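Local structure of putative electron transport related protein (Corynebacterium diphtheriae, 4PQ1) at residues Glu20-Val24 with Asp132-Ala138; Val124-Thr128 with Val140-Val145; Gly81-Tyr87 with Ser105-Phe111; Thr2-His6 with Leu117-Pro121. The protein is a thioredoxin-fold DsbF homologue that probably catalyses thiol-disulfide exchange, serving as an oxidant or reductant through a CxxC pair that forms a disulfide. All coordinates share one frame; numbering follows the deposited sequence.

Contact 1 of 4, residues Glu20-Val24 with Asp132-Ala138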
loop_
_atom_site.group_PDB
_atom_site.type_symbol
_atom_site.label_atom_id
_atom_site.label_comp_id
_atom_site.label_asym_id
_atom_site.label_seq_id
_atom_site.Cartn_x
_atom_site.Cartn_y
_atom_site.Cartn_z
ATOM N N GLU A 20 -1.814 -7.322 18.962
ATOM C CA GLU A 20 -0.482 -7.665 18.468
ATOM C C GLU A 20 0.071 -6.655 17.482
ATOM O O GLU A 20 1.093 -6.903 16.842
ATOM C CB GLU A 20 -0.496 -9.046 17.815
ATOM C CG GLU A 20 -1.677 -9.256 16.888
ATOM C CD GLU A 20 -1.743 -10.661 16.329
ATOM O OE1 GLU A 20 -0.697 -11.350 16.313
ATOM O OE2 GLU A 20 -2.848 -11.081 15.919
ATOM N N ARG A 21 -0.585 -5.508 17.367
ATOM C CA ARG A 21 -0.193 -4.529 16.366
ATOM C C ARG A 21 0.876 -3.570 16.848
ATOM O O ARG A 21 0.907 -3.187 18.023
ATOM C CB ARG A 21 -1.402 -3.724 15.905
ATOM C CG ARG A 21 -2.277 -4.452 14.932
ATOM C CD ARG A 21 -3.497 -3.622 14.579
ATOM N NE ARG A 21 -4.623 -4.494 14.245
ATOM C CZ ARG A 21 -5.857 -4.059 14.069
ATOM N NH1 ARG A 21 -6.109 -2.765 14.179
ATOM N NH2 ARG A 21 -6.831 -4.913 13.784
ATOM N N ALA A 22 1.739 -3.169 15.921
ATOM C CA ALA A 22 2.720 -2.128 16.176
ATOM C C ALA A 22 2.729 -1.187 14.980
ATOM O O ALA A 22 2.467 -1.610 13.856
ATOM C CB ALA A 22 4.104 -2.723 16.420
ATOM N N PRO A 23 3.023 0.096 15.219
ATOM C CA PRO A 23 3.082 1.070 14.120
ATOM C C PRO A 23 4.229 0.804 13.127
ATOM O O PRO A 23 5.264 0.255 13.518
ATOM C CB PRO A 23 3.285 2.405 14.849
ATOM C CG PRO A 23 3.860 2.025 16.216
ATOM C CD PRO A 23 3.247 0.709 16.544
ATOM N N VAL A 24 4.035 1.167 11.857
ATOM C CA VAL A 24 5.121 1.105 10.873
ATOM C C VAL A 24 6.052 2.295 11.069
ATOM O O VAL A 24 5.653 3.307 11.639
ATOM C CB VAL A 24 4.607 1.120 9.397
ATOM C CG1 VAL A 24 4.137 -0.268 8.961
ATOM C CG2 VAL A 24 3.515 2.170 9.226
ATOM N N ASP A 132 -4.226 0.647 10.319
ATOM C CA ASP A 132 -5.359 1.215 11.060
ATOM C C ASP A 132 -5.056 2.675 11.359
ATOM O O ASP A 132 -4.105 3.221 10.822
ATOM C CB ASP A 132 -5.682 0.426 12.359
ATOM C CG ASP A 132 -4.525 0.390 13.362
ATOM O OD1 ASP A 132 -3.690 1.321 13.381
ATOM O OD2 ASP A 132 -4.456 -0.584 14.153
ATOM N N LYS A 133 -5.823 3.297 12.248
ATOM C CA LYS A 133 -5.675 4.734 12.468
ATOM C C LYS A 133 -4.366 5.081 13.180
ATOM O O LYS A 133 -3.947 6.243 13.198
ATOM C CB LYS A 133 -6.865 5.275 13.261
ATOM C CG LYS A 133 -8.095 5.573 12.414
ATOM C CD LYS A 133 -9.221 6.071 13.301
ATOM C CE LYS A 133 -10.460 6.393 12.502
ATOM N NZ LYS A 133 -11.473 7.079 13.358
ATOM N N GLN A 134 -3.722 4.075 13.767
ATOM C CA GLN A 134 -2.439 4.292 14.426
ATOM C C GLN A 134 -1.330 3.871 13.481
ATOM O O GLN A 134 -0.161 3.794 13.871
ATOM C CB GLN A 134 -2.352 3.531 15.756
ATOM C CG GLN A 134 -3.381 3.981 16.792
ATOM C CD GLN A 134 -3.317 3.162 18.058
ATOM O OE1 GLN A 134 -2.259 3.046 18.682
ATOM N NE2 GLN A 134 -4.447 2.577 18.441
ATOM N N HIS A 135 -1.723 3.614 12.231
ATOM C CA HIS A 135 -0.810 3.232 11.169
ATOM C C HIS A 135 -0.069 1.966 11.570
ATOM O O HIS A 135 1.147 1.872 11.458
ATOM C CB HIS A 135 0.145 4.384 10.825
ATOM C CG HIS A 135 -0.533 5.538 10.139
ATOM N ND1 HIS A 135 0.141 6.681 9.755
ATOM C CD2 HIS A 135 -1.824 5.717 9.754
ATOM C CE1 HIS A 135 -0.710 7.521 9.182
ATOM N NE2 HIS A 135 -1.908 6.962 9.166
ATOM N N ARG A 136 -0.844 0.980 12.006
ATOM C CA ARG A 136 -0.334 -0.334 12.374
ATOM C C ARG A 136 -0.981 -1.318 11.441
ATOM O O ARG A 136 -2.177 -1.222 11.196
ATOM C CB ARG A 136 -0.685 -0.698 13.839
ATOM C CG ARG A 136 -0.528 0.429 14.844
ATOM C CD ARG A 136 -1.035 0.028 16.245
ATOM N NE ARG A 136 -2.469 -0.270 16.280
ATOM C CZ ARG A 136 -3.109 -0.732 17.358
ATOM N NH1 ARG A 136 -2.439 -0.952 18.483
ATOM N NH2 ARG A 136 -4.414 -0.980 17.320
ATOM N N PRO A 137 -0.211 -2.269 10.908
ATOM C CA PRO A 137 -0.918 -3.131 9.960
ATOM C C PRO A 137 -2.002 -3.971 10.633
ATOM O O PRO A 137 -1.781 -4.558 11.684
ATOM C CB PRO A 137 0.203 -4.000 9.380
ATOM C CG PRO A 137 1.413 -3.129 9.466
ATOM C CD PRO A 137 1.251 -2.397 10.785
ATOM N N ALA A 138 -3.181 -3.986 10.020
ATOM C CA ALA A 138 -4.282 -4.841 10.441
ATOM C C ALA A 138 -4.333 -6.064 9.542
ATOM O O ALA A 138 -4.896 -7.101 9.898
ATOM C CB ALA A 138 -5.587 -4.080 10.381
HETATM O O HOH W 1 -0.240 -0.349 19.343
HETATM O O HOH W 2 0.712 -4.927 13.175
#
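Arg21 reaches across to Asp132 and closes a three-residue salt-bridge network with Arg136. Its NH1 lies 2.7 Å from Asp132 OD2, within 12° of the guanidinium plane and on the anti lone pair of that oxygen. Arg136 NE takes the syn lone pair of the same OD2 at 2.9 Å, while Arg136 NH2 arrives from above the carboxylate plane. Three N-H groups therefore converge on one oxygen, which would be expected to keep the carboxylate ionised and to offset the nearness of the two arginines. The other oxygen, OD1, accepts from Gln134 N in an Asx turn and from Arg136 N, the two donors coming from opposite faces of the carboxylate.

The backbone adds one bond between the segments: Val24 N donates to His135 O at 3.0 Å, with an N-H...O angle of 164°.

Packing completes the join. Arg21 CB rests 3.5 Å above the plane of the Arg136 guanidinium, displaced toward its rim, and Ala138 CB sits over the centre of the Arg21 guanidinium. The Arg21 chain, extended from CG to NE, carries the guanidinium on to Asp132; on the way CG passes 3.3 Å from Pro137 O. Farther along, Val24 CG1 meets Pro137 CG at 4.0 Å.

The loop between strands 13-15 and 28-30 is thus fastened to the turn between strands 127-131 and 137-141; Pro137 also packs on Ile129 and Leu131 of strand 127-131.

Contact 2 of 4, residues Val124-Thr128 with Val140-Val145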
loop_
_atom_site.group_PDB
_atom_site.type_symbol
_atom_site.label_atom_id
_atom_site.label_comp_id
_atom_site.label_asym_id
_atom_site.label_seq_id
_atom_site.Cartn_x
_atom_site.Cartn_y
_atom_site.Cartn_z
ATOM N N VAL A 124 7.722 -9.518 -3.488
ATOM C CA VAL A 124 6.302 -9.737 -3.734
ATOM C C VAL A 124 5.603 -8.470 -4.197
ATOM O O VAL A 124 5.435 -7.531 -3.432
ATOM C CB VAL A 124 5.596 -10.279 -2.474
ATOM C CG1 VAL A 124 4.104 -10.557 -2.746
ATOM C CG2 VAL A 124 6.310 -11.544 -1.964
ATOM N N VAL A 125 5.207 -8.453 -5.468
ATOM C CA VAL A 125 4.454 -7.345 -6.041
ATOM C C VAL A 125 3.342 -7.942 -6.894
ATOM O O VAL A 125 3.614 -8.756 -7.769
ATOM C CB VAL A 125 5.337 -6.410 -6.910
ATOM C CG1 VAL A 125 4.499 -5.284 -7.501
ATOM C CG2 VAL A 125 6.450 -5.832 -6.098
ATOM N N PRO A 126 2.086 -7.543 -6.637
ATOM C CA PRO A 126 1.737 -6.520 -5.651
ATOM C C PRO A 126 1.708 -7.046 -4.206
ATOM O O PRO A 126 1.657 -8.257 -3.980
ATOM C CB PRO A 126 0.350 -6.083 -6.105
ATOM C CG PRO A 126 -0.250 -7.337 -6.652
ATOM C CD PRO A 126 0.885 -8.106 -7.281
ATOM N N THR A 127 1.809 -6.121 -3.260
ATOM C CA THR A 127 1.579 -6.365 -1.832
ATOM C C THR A 127 0.660 -5.260 -1.363
ATOM O O THR A 127 0.821 -4.096 -1.765
ATOM C CB THR A 127 2.881 -6.357 -0.995
ATOM O OG1 THR A 127 3.647 -7.535 -1.283
ATOM C CG2 THR A 127 2.584 -6.293 0.569
ATOM N N THR A 128 -0.316 -5.616 -0.536
ATOM C CA THR A 128 -1.195 -4.609 0.028
ATOM C C THR A 128 -1.197 -4.672 1.545
ATOM O O THR A 128 -1.409 -5.736 2.135
ATOM C CB THR A 128 -2.630 -4.756 -0.479
ATOM O OG1 THR A 128 -2.646 -4.572 -1.894
ATOM C CG2 THR A 128 -3.520 -3.706 0.169
ATOM N N VAL A 140 -1.916 -7.877 6.044
ATOM C CA VAL A 140 -0.947 -7.855 4.956
ATOM C C VAL A 140 -1.302 -8.902 3.908
ATOM O O VAL A 140 -1.479 -10.076 4.228
ATOM C CB VAL A 140 0.487 -8.105 5.455
ATOM C CG1 VAL A 140 1.481 -8.095 4.263
ATOM C CG2 VAL A 140 0.862 -7.077 6.538
ATOM N N PHE A 141 -1.411 -8.467 2.660
ATOM C CA PHE A 141 -1.770 -9.352 1.557
ATOM C C PHE A 141 -0.591 -9.542 0.618
ATOM O O PHE A 141 -0.147 -8.582 -0.019
ATOM C CB PHE A 141 -2.962 -8.793 0.773
ATOM C CG PHE A 141 -4.254 -8.771 1.550
ATOM C CD1 PHE A 141 -5.060 -9.895 1.609
ATOM C CD2 PHE A 141 -4.675 -7.613 2.200
ATOM C CE1 PHE A 141 -6.251 -9.877 2.323
ATOM C CE2 PHE A 141 -5.859 -7.593 2.909
ATOM C CZ PHE A 141 -6.654 -8.727 2.973
ATOM N N LEU A 142 -0.082 -10.773 0.540
ATOM C CA LEU A 142 1.050 -11.092 -0.330
ATOM C C LEU A 142 0.528 -11.686 -1.638
ATOM O O LEU A 142 0.956 -12.747 -2.094
ATOM C CB LEU A 142 2.011 -12.061 0.362
ATOM C CG LEU A 142 2.506 -11.565 1.733
ATOM C CD1 LEU A 142 3.355 -12.626 2.424
ATOM C CD2 LEU A 142 3.263 -10.233 1.610
ATOM N N ARG A 143 -0.415 -10.972 -2.229
ATOM C CA ARG A 143 -1.133 -11.440 -3.378
ATOM C C ARG A 143 -1.934 -10.272 -3.881
ATOM O O ARG A 143 -2.104 -9.289 -3.165
ATOM C CB ARG A 143 -2.039 -12.625 -3.042
ATOM C CG ARG A 143 -3.068 -12.346 -1.958
ATOM C CD ARG A 143 -4.182 -13.379 -2.016
ATOM N NE ARG A 143 -5.157 -13.253 -0.938
ATOM C CZ ARG A 143 -6.303 -12.591 -1.034
ATOM N NH1 ARG A 143 -6.626 -11.980 -2.164
ATOM N NH2 ARG A 143 -7.134 -12.541 -0.001
ATOM N N GLU A 144 -2.355 -10.362 -5.142
ATOM C CA GLU A 144 -3.375 -9.490 -5.681
ATOM C C GLU A 144 -4.619 -9.530 -4.773
ATOM O O GLU A 144 -4.969 -10.592 -4.233
ATOM C CB GLU A 144 -3.724 -9.935 -7.107
ATOM C CG GLU A 144 -4.743 -9.061 -7.802
ATOM C CD GLU A 144 -4.962 -9.454 -9.269
ATOM O OE1 GLU A 144 -5.846 -8.827 -9.903
ATOM O OE2 GLU A 144 -4.269 -10.383 -9.772
ATOM N N VAL A 145 -5.274 -8.384 -4.595
ATOM C CA VAL A 145 -6.486 -8.314 -3.784
ATOM C C VAL A 145 -7.660 -7.791 -4.600
ATOM O O VAL A 145 -7.457 -7.075 -5.579
ATOM C CB VAL A 145 -6.317 -7.391 -2.557
ATOM C CG1 VAL A 145 -5.464 -8.055 -1.498
ATOM C CG2 VAL A 145 -5.734 -6.033 -2.965
HETATM O O HOH W 3 -2.365 -6.714 -3.512
#
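Thr128 and Phe141 face each other as an antiparallel hydrogen-bonded pair. Phe141 N donates to Thr128 O at 2.8 Å and Thr128 N to Phe141 O at 3.0 Å. Thr128, with the largest buried area, directs its side chain to the same face of the sheet as Phe141. There Val145 CG2 approaches Thr128 OG1 to 3.6 Å, and Leu150 of helix 147-156 packs on all three residues. The Thr128 hydroxyl donates to a water that in turn donates to Arg143 O, joining the strand to the chain beyond its partner; Asn50 is a further partner of this hydroxyl.

Leu142, next after Phe141, packs on the segment ahead of Thr128. Its CB lies 4.0 Å from Val124 CG1, which is turned anti to the backbone N (chi1 -178°), and the Leu142 and Thr127 side chains lie side by side, with CD2 of Leu142 4.0 Å from Thr127 OG1.

Pro126, preceded by a cis peptide bond, sets CG 3.9 Å from Glu144 CA and also touches Pro58 and Cys59. A hairpin of strands 127-131 and 137-141 entered through a cis-proline beside the Cys56-Cys59 disulfide, the probable redox centre, is characteristic of the thioredoxin fold.

Contact 3 of 4, residues Gly81-Tyr87 with Ser105-Phe111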
loop_
_atom_site.group_PDB
_atom_site.type_symbol
_atom_site.label_atom_id
_atom_site.label_comp_id
_atom_site.label_asym_id
_atom_site.label_seq_id
_atom_site.Cartn_x
_atom_site.Cartn_y
_atom_site.Cartn_z
ATOM N N GLY A 81 0.109 4.418 -3.023
ATOM C CA GLY A 81 0.826 3.438 -3.805
ATOM C C GLY A 81 2.303 3.533 -3.536
ATOM O O GLY A 81 2.835 4.601 -3.209
ATOM N N ILE A 82 2.978 2.404 -3.664
ATOM C CA ILE A 82 4.431 2.400 -3.619
ATOM C C ILE A 82 4.911 1.807 -4.945
ATOM O O ILE A 82 4.942 0.592 -5.130
ATOM C CB ILE A 82 4.961 1.601 -2.410
ATOM C CG1 ILE A 82 4.438 2.221 -1.113
ATOM C CG2 ILE A 82 6.486 1.545 -2.400
ATOM C CD1 ILE A 82 4.824 1.455 0.120
ATOM N N ASN A 83 5.268 2.682 -5.872
ATOM C CA ASN A 83 5.652 2.282 -7.223
ATOM C C ASN A 83 7.078 1.747 -7.213
ATOM O O ASN A 83 8.027 2.494 -6.933
ATOM C CB ASN A 83 5.476 3.482 -8.162
ATOM C CG ASN A 83 5.950 3.218 -9.588
ATOM O OD1 ASN A 83 6.785 3.953 -10.100
ATOM N ND2 ASN A 83 5.423 2.179 -10.226
ATOM N N VAL A 84 7.234 0.441 -7.444
ATOM C CA VAL A 84 8.567 -0.155 -7.398
ATOM C C VAL A 84 8.987 -0.677 -8.790
ATOM O O VAL A 84 8.138 -1.005 -9.614
ATOM C CB VAL A 84 8.649 -1.300 -6.350
ATOM C CG1 VAL A 84 8.180 -0.796 -4.958
ATOM C CG2 VAL A 84 7.828 -2.509 -6.783
ATOM N N ARG A 85 10.294 -0.711 -9.043
ATOM C CA ARG A 85 10.855 -1.350 -10.241
ATOM C C ARG A 85 10.370 -0.713 -11.538
ATOM O O ARG A 85 10.490 -1.290 -12.615
ATOM C CB ARG A 85 10.532 -2.843 -10.258
ATOM C CG ARG A 85 11.608 -3.711 -9.655
ATOM C CD ARG A 85 11.080 -5.080 -9.229
ATOM N NE ARG A 85 11.477 -5.312 -7.855
ATOM C CZ ARG A 85 10.897 -6.149 -7.006
ATOM N NH1 ARG A 85 9.859 -6.896 -7.368
ATOM N NH2 ARG A 85 11.379 -6.230 -5.775
ATOM N N ASP A 86 9.824 0.488 -11.420
ATOM C CA ASP A 86 9.555 1.316 -12.576
ATOM C C ASP A 86 10.673 2.342 -12.672
ATOM O O ASP A 86 10.585 3.441 -12.116
ATOM C CB ASP A 86 8.181 1.974 -12.470
ATOM C CG ASP A 86 7.133 1.241 -13.276
ATOM O OD1 ASP A 86 7.455 0.830 -14.410
ATOM O OD2 ASP A 86 5.991 1.078 -12.786
ATOM N N TYR A 87 11.742 1.953 -13.359
ATOM C CA TYR A 87 12.948 2.769 -13.447
ATOM C C TYR A 87 12.772 3.922 -14.411
ATOM O O TYR A 87 13.525 4.894 -14.380
ATOM C CB TYR A 87 14.137 1.907 -13.849
ATOM C CG TYR A 87 14.338 0.763 -12.896
ATOM C CD1 TYR A 87 14.628 0.994 -11.553
ATOM C CD2 TYR A 87 14.206 -0.552 -13.320
ATOM C CE1 TYR A 87 14.790 -0.065 -10.655
ATOM C CE2 TYR A 87 14.372 -1.614 -12.435
ATOM C CZ TYR A 87 14.669 -1.362 -11.107
ATOM O OH TYR A 87 14.839 -2.411 -10.234
ATOM N N SER A 105 1.202 8.112 -5.134
ATOM C CA SER A 105 2.154 7.015 -5.043
ATOM C C SER A 105 3.516 7.557 -4.659
ATOM O O SER A 105 3.919 8.623 -5.117
ATOM C CB SER A 105 2.265 6.241 -6.366
ATOM O OG SER A 105 1.221 5.293 -6.522
ATOM N N ILE A 106 4.215 6.827 -3.802
ATOM C CA ILE A 106 5.622 7.096 -3.585
ATOM C C ILE A 106 6.428 6.460 -4.708
ATOM O O ILE A 106 6.269 5.270 -4.997
ATOM C CB ILE A 106 6.093 6.562 -2.231
ATOM C CG1 ILE A 106 5.359 7.294 -1.108
ATOM C CG2 ILE A 106 7.599 6.697 -2.107
ATOM C CD1 ILE A 106 5.812 6.879 0.249
ATOM N N TYR A 107 7.281 7.244 -5.357
ATOM C CA TYR A 107 8.136 6.685 -6.400
ATOM C C TYR A 107 9.391 6.066 -5.798
ATOM O O TYR A 107 10.307 6.767 -5.369
ATOM C CB TYR A 107 8.496 7.755 -7.435
ATOM C CG TYR A 107 9.306 7.219 -8.588
ATOM C CD1 TYR A 107 8.750 6.326 -9.491
ATOM C CD2 TYR A 107 10.633 7.604 -8.772
ATOM C CE1 TYR A 107 9.493 5.829 -10.550
ATOM C CE2 TYR A 107 11.373 7.115 -9.813
ATOM C CZ TYR A 107 10.800 6.228 -10.701
ATOM O OH TYR A 107 11.539 5.735 -11.748
ATOM N N ASP A 108 9.444 4.739 -5.789
ATOM C CA ASP A 108 10.489 4.043 -5.048
ATOM C C ASP A 108 10.983 2.848 -5.862
ATOM O O ASP A 108 10.675 1.703 -5.535
ATOM C CB ASP A 108 9.931 3.631 -3.651
ATOM C CG ASP A 108 10.908 2.812 -2.807
ATOM O OD1 ASP A 108 12.126 2.769 -3.097
ATOM O OD2 ASP A 108 10.436 2.201 -1.819
ATOM N N PRO A 109 11.755 3.113 -6.937
ATOM C CA PRO A 109 12.144 2.014 -7.840
ATOM C C PRO A 109 12.799 0.806 -7.141
ATOM O O PRO A 109 12.503 -0.320 -7.543
ATOM C CB PRO A 109 13.135 2.679 -8.803
ATOM C CG PRO A 109 12.751 4.123 -8.797
ATOM C CD PRO A 109 12.272 4.416 -7.391
ATOM N N PRO A 110 13.655 1.019 -6.118
ATOM C CA PRO A 110 14.271 -0.201 -5.584
ATOM C C PRO A 110 13.563 -0.731 -4.330
ATOM O O PRO A 110 14.070 -1.636 -3.670
ATOM C CB PRO A 110 15.686 0.255 -5.250
ATOM C CG PRO A 110 15.503 1.679 -4.822
ATOM C CD PRO A 110 14.349 2.230 -5.638
ATOM N N PHE A 111 12.410 -0.153 -4.019
ATOM C CA PHE A 111 11.555 -0.615 -2.939
ATOM C C PHE A 111 12.272 -0.548 -1.579
ATOM O O PHE A 111 12.213 -1.474 -0.779
ATOM C CB PHE A 111 11.036 -2.032 -3.261
ATOM C CG PHE A 111 9.797 -2.426 -2.478
ATOM C CD1 PHE A 111 9.170 -1.521 -1.631
ATOM C CD2 PHE A 111 9.214 -3.673 -2.658
ATOM C CE1 PHE A 111 8.046 -1.878 -0.932
ATOM C CE2 PHE A 111 8.063 -4.027 -1.963
ATOM C CZ PHE A 111 7.486 -3.135 -1.100
#
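Asn83 and Tyr107 point the same way from neighbouring parallel strands, 77-83 and 105-107, which are joined through helix 89-98 as a beta-alpha-beta unit of the thioredoxin fold. The short strand axes approach to 4.3 Å at 24°, and backbone bonds such as Asn83 N to Ile106 O tie them.

The Asn83 amide lies 30° from the plane of the Tyr107 ring, with OD1 at the ring edge, 3.1 Å from CD1. Its ND2 donates to the anti lone pair of Asp86 OD2 and makes a weak bond to Trp52 O. These bonds fix the turn of the amide, while Pro109 CD lies over one face of the Tyr107 ring.

On the face bearing Ile82 and Ile106, the side chains of Ile82 and Phe111 cross at about a right angle, with CG2 of Ile82 4.0 Å from Phe111 CE1. Val84 CG1 comes over a face of the Phe111 ring in a CH-pi contact, 3.8 Å from the ring centroid and 28° off the normal.

Past the strands, Tyr87 crosses Pro109 obliquely, its CD1 3.6 Å from Pro109 CB, and Arg85 N donates to Pro109 O. Tyr107 finishes the join with its hydroxyl: OH donates to Asp86 O at 2.5 Å, in the carbonyl plane.

Contact 4 of 4, residues Thr2-His6 with Leu117-Pro121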
loop_
_atom_site.group_PDB
_atom_site.type_symbol
_atom_site.label_atom_id
_atom_site.label_comp_id
_atom_site.label_asym_id
_atom_site.label_seq_id
_atom_site.Cartn_x
_atom_site.Cartn_y
_atom_site.Cartn_z
ATOM N N THR A 2 8.393 -0.726 16.547
ATOM C CA THR A 2 7.774 -0.636 15.227
ATOM C C THR A 2 7.403 -2.026 14.707
ATOM O O THR A 2 7.948 -3.039 15.143
ATOM C CB THR A 2 8.693 0.047 14.172
ATOM O OG1 THR A 2 9.794 -0.814 13.862
ATOM C CG2 THR A 2 9.216 1.395 14.667
ATOM N N PHE A 3 6.478 -2.050 13.754
ATOM C CA PHE A 3 6.058 -3.273 13.069
ATOM C C PHE A 3 7.210 -4.106 12.524
ATOM O O PHE A 3 8.149 -3.575 11.929
ATOM C CB PHE A 3 5.120 -2.913 11.918
ATOM C CG PHE A 3 4.575 -4.094 11.184
ATOM C CD1 PHE A 3 3.826 -5.046 11.847
ATOM C CD2 PHE A 3 4.780 -4.232 9.822
ATOM C CE1 PHE A 3 3.300 -6.135 11.184
ATOM C CE2 PHE A 3 4.259 -5.329 9.139
ATOM C CZ PHE A 3 3.511 -6.279 9.820
ATOM N N GLN A 4 7.120 -5.414 12.733
ATOM C CA GLN A 4 8.052 -6.368 12.153
ATOM C C GLN A 4 7.204 -7.444 11.508
ATOM O O GLN A 4 6.333 -8.028 12.157
ATOM C CB GLN A 4 8.990 -6.978 13.198
ATOM C CG GLN A 4 9.290 -6.077 14.400
ATOM C CD GLN A 4 9.670 -6.869 15.652
ATOM O OE1 GLN A 4 10.273 -7.944 15.562
ATOM N NE2 GLN A 4 9.307 -6.343 16.828
ATOM N N PHE A 5 7.433 -7.672 10.215
ATOM C CA PHE A 5 6.699 -8.685 9.479
ATOM C C PHE A 5 7.361 -10.035 9.702
ATOM O O PHE A 5 8.489 -10.255 9.288
ATOM C CB PHE A 5 6.644 -8.333 7.985
ATOM C CG PHE A 5 5.896 -9.336 7.149
ATOM C CD1 PHE A 5 4.513 -9.387 7.173
ATOM C CD2 PHE A 5 6.576 -10.222 6.337
ATOM C CE1 PHE A 5 3.824 -10.311 6.412
ATOM C CE2 PHE A 5 5.894 -11.143 5.569
ATOM C CZ PHE A 5 4.518 -11.188 5.603
ATOM N N HIS A 6 6.670 -10.925 10.392
ATOM C CA HIS A 6 7.230 -12.234 10.687
ATOM C C HIS A 6 6.718 -13.226 9.675
ATOM O O HIS A 6 5.718 -12.964 9.002
ATOM C CB HIS A 6 6.872 -12.695 12.106
ATOM C CG HIS A 6 7.506 -11.879 13.195
ATOM N ND1 HIS A 6 6.769 -11.254 14.179
ATOM C CD2 HIS A 6 8.805 -11.600 13.462
ATOM C CE1 HIS A 6 7.585 -10.618 15.001
ATOM N NE2 HIS A 6 8.826 -10.809 14.586
ATOM N N LEU A 117 8.835 -0.962 6.369
ATOM C CA LEU A 117 7.553 -1.619 6.552
ATOM C C LEU A 117 7.759 -2.940 7.280
ATOM O O LEU A 117 6.940 -3.846 7.197
ATOM C CB LEU A 117 6.852 -1.823 5.195
ATOM C CG LEU A 117 6.294 -0.524 4.582
ATOM C CD1 LEU A 117 5.694 -0.729 3.203
ATOM C CD2 LEU A 117 5.256 0.094 5.499
ATOM N N GLY A 118 8.871 -3.050 7.991
ATOM C CA GLY A 118 9.074 -4.189 8.864
ATOM C C GLY A 118 9.536 -5.444 8.165
ATOM O O GLY A 118 9.346 -6.555 8.671
ATOM N N GLY A 119 10.154 -5.266 7.003
ATOM C CA GLY A 119 10.739 -6.378 6.275
ATOM C C GLY A 119 9.736 -7.193 5.486
ATOM O O GLY A 119 9.888 -8.403 5.318
ATOM N N VAL A 120 8.680 -6.531 5.037
ATOM C CA VAL A 120 7.782 -7.110 4.045
ATOM C C VAL A 120 8.621 -7.523 2.820
ATOM O O VAL A 120 9.539 -6.800 2.429
ATOM C CB VAL A 120 6.665 -6.100 3.693
ATOM C CG1 VAL A 120 6.301 -6.171 2.252
ATOM C CG2 VAL A 120 5.429 -6.353 4.560
ATOM N N PRO A 121 8.349 -8.709 2.246
ATOM C CA PRO A 121 9.190 -9.238 1.154
ATOM C C PRO A 121 9.232 -8.322 -0.072
ATOM O O PRO A 121 8.182 -8.111 -0.674
ATOM C CB PRO A 121 8.515 -10.573 0.790
ATOM C CG PRO A 121 7.589 -10.885 1.928
ATOM C CD PRO A 121 7.196 -9.579 2.543
#
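Phe5 turns one ring face to Val120, whose CG2 stands 3.9 Å above the plane and is displaced toward the rim. This lays the N-terminal segment, ahead of strand 13-15, against the loop joining helix 113-116 to strand 127-131 of the thioredoxin fold. The side chain of Pro121 crosses that of Phe5 at about a right angle, with CD 3.6 Å from Phe5 CE2. Phe3 uses its ring differently: Leu117 O lies at the edge, near the ring plane, 3.4 Å from CD2. One face of the Phe3 ring takes Phe5 N, and the ring also makes an edge-to-face contact with Tyr16.

The Phe5 ring is set opposite its own N across the CA-CB bond (chi1 -180°), where it meets Val120 and Pro121. The rings also touch strand 137-141, Phe3 on Pro137 and Phe5 on Val140.

Gly118 allows the close approach of the backbones. With no side chain on Gly118, its CA comes within 3.3 Å of Phe3 O. The segments are tied by Phe5 N donating to Gly118 O at 2.7 Å, with an N-H...O angle of 165°.

Contacts 1, 2 and 3 all reach the mixed sheet of the thioredoxin fold, and contacts 1 and 2 both use strand 137-141, with centres about 17 Å apart. Contacts 1 and 3 lie on opposite sides of the chain's centre, about 22 Å between their centres. Contact 4 touches all three others: Phe3 meets Pro23 and Pro137 of contact 1, Phe5 meets Val140 and Leu142 of contact 2, and Leu117 meets Ile82 of contact 3. Along the chain, contact 3 falls within the span of contact 4 and closes before contact 2 opens, whereas contacts 1 and 4 alternate. Through its two segments contact 4 links the others, packing the N-terminal segment and the loop before the cis-proline against the sheet.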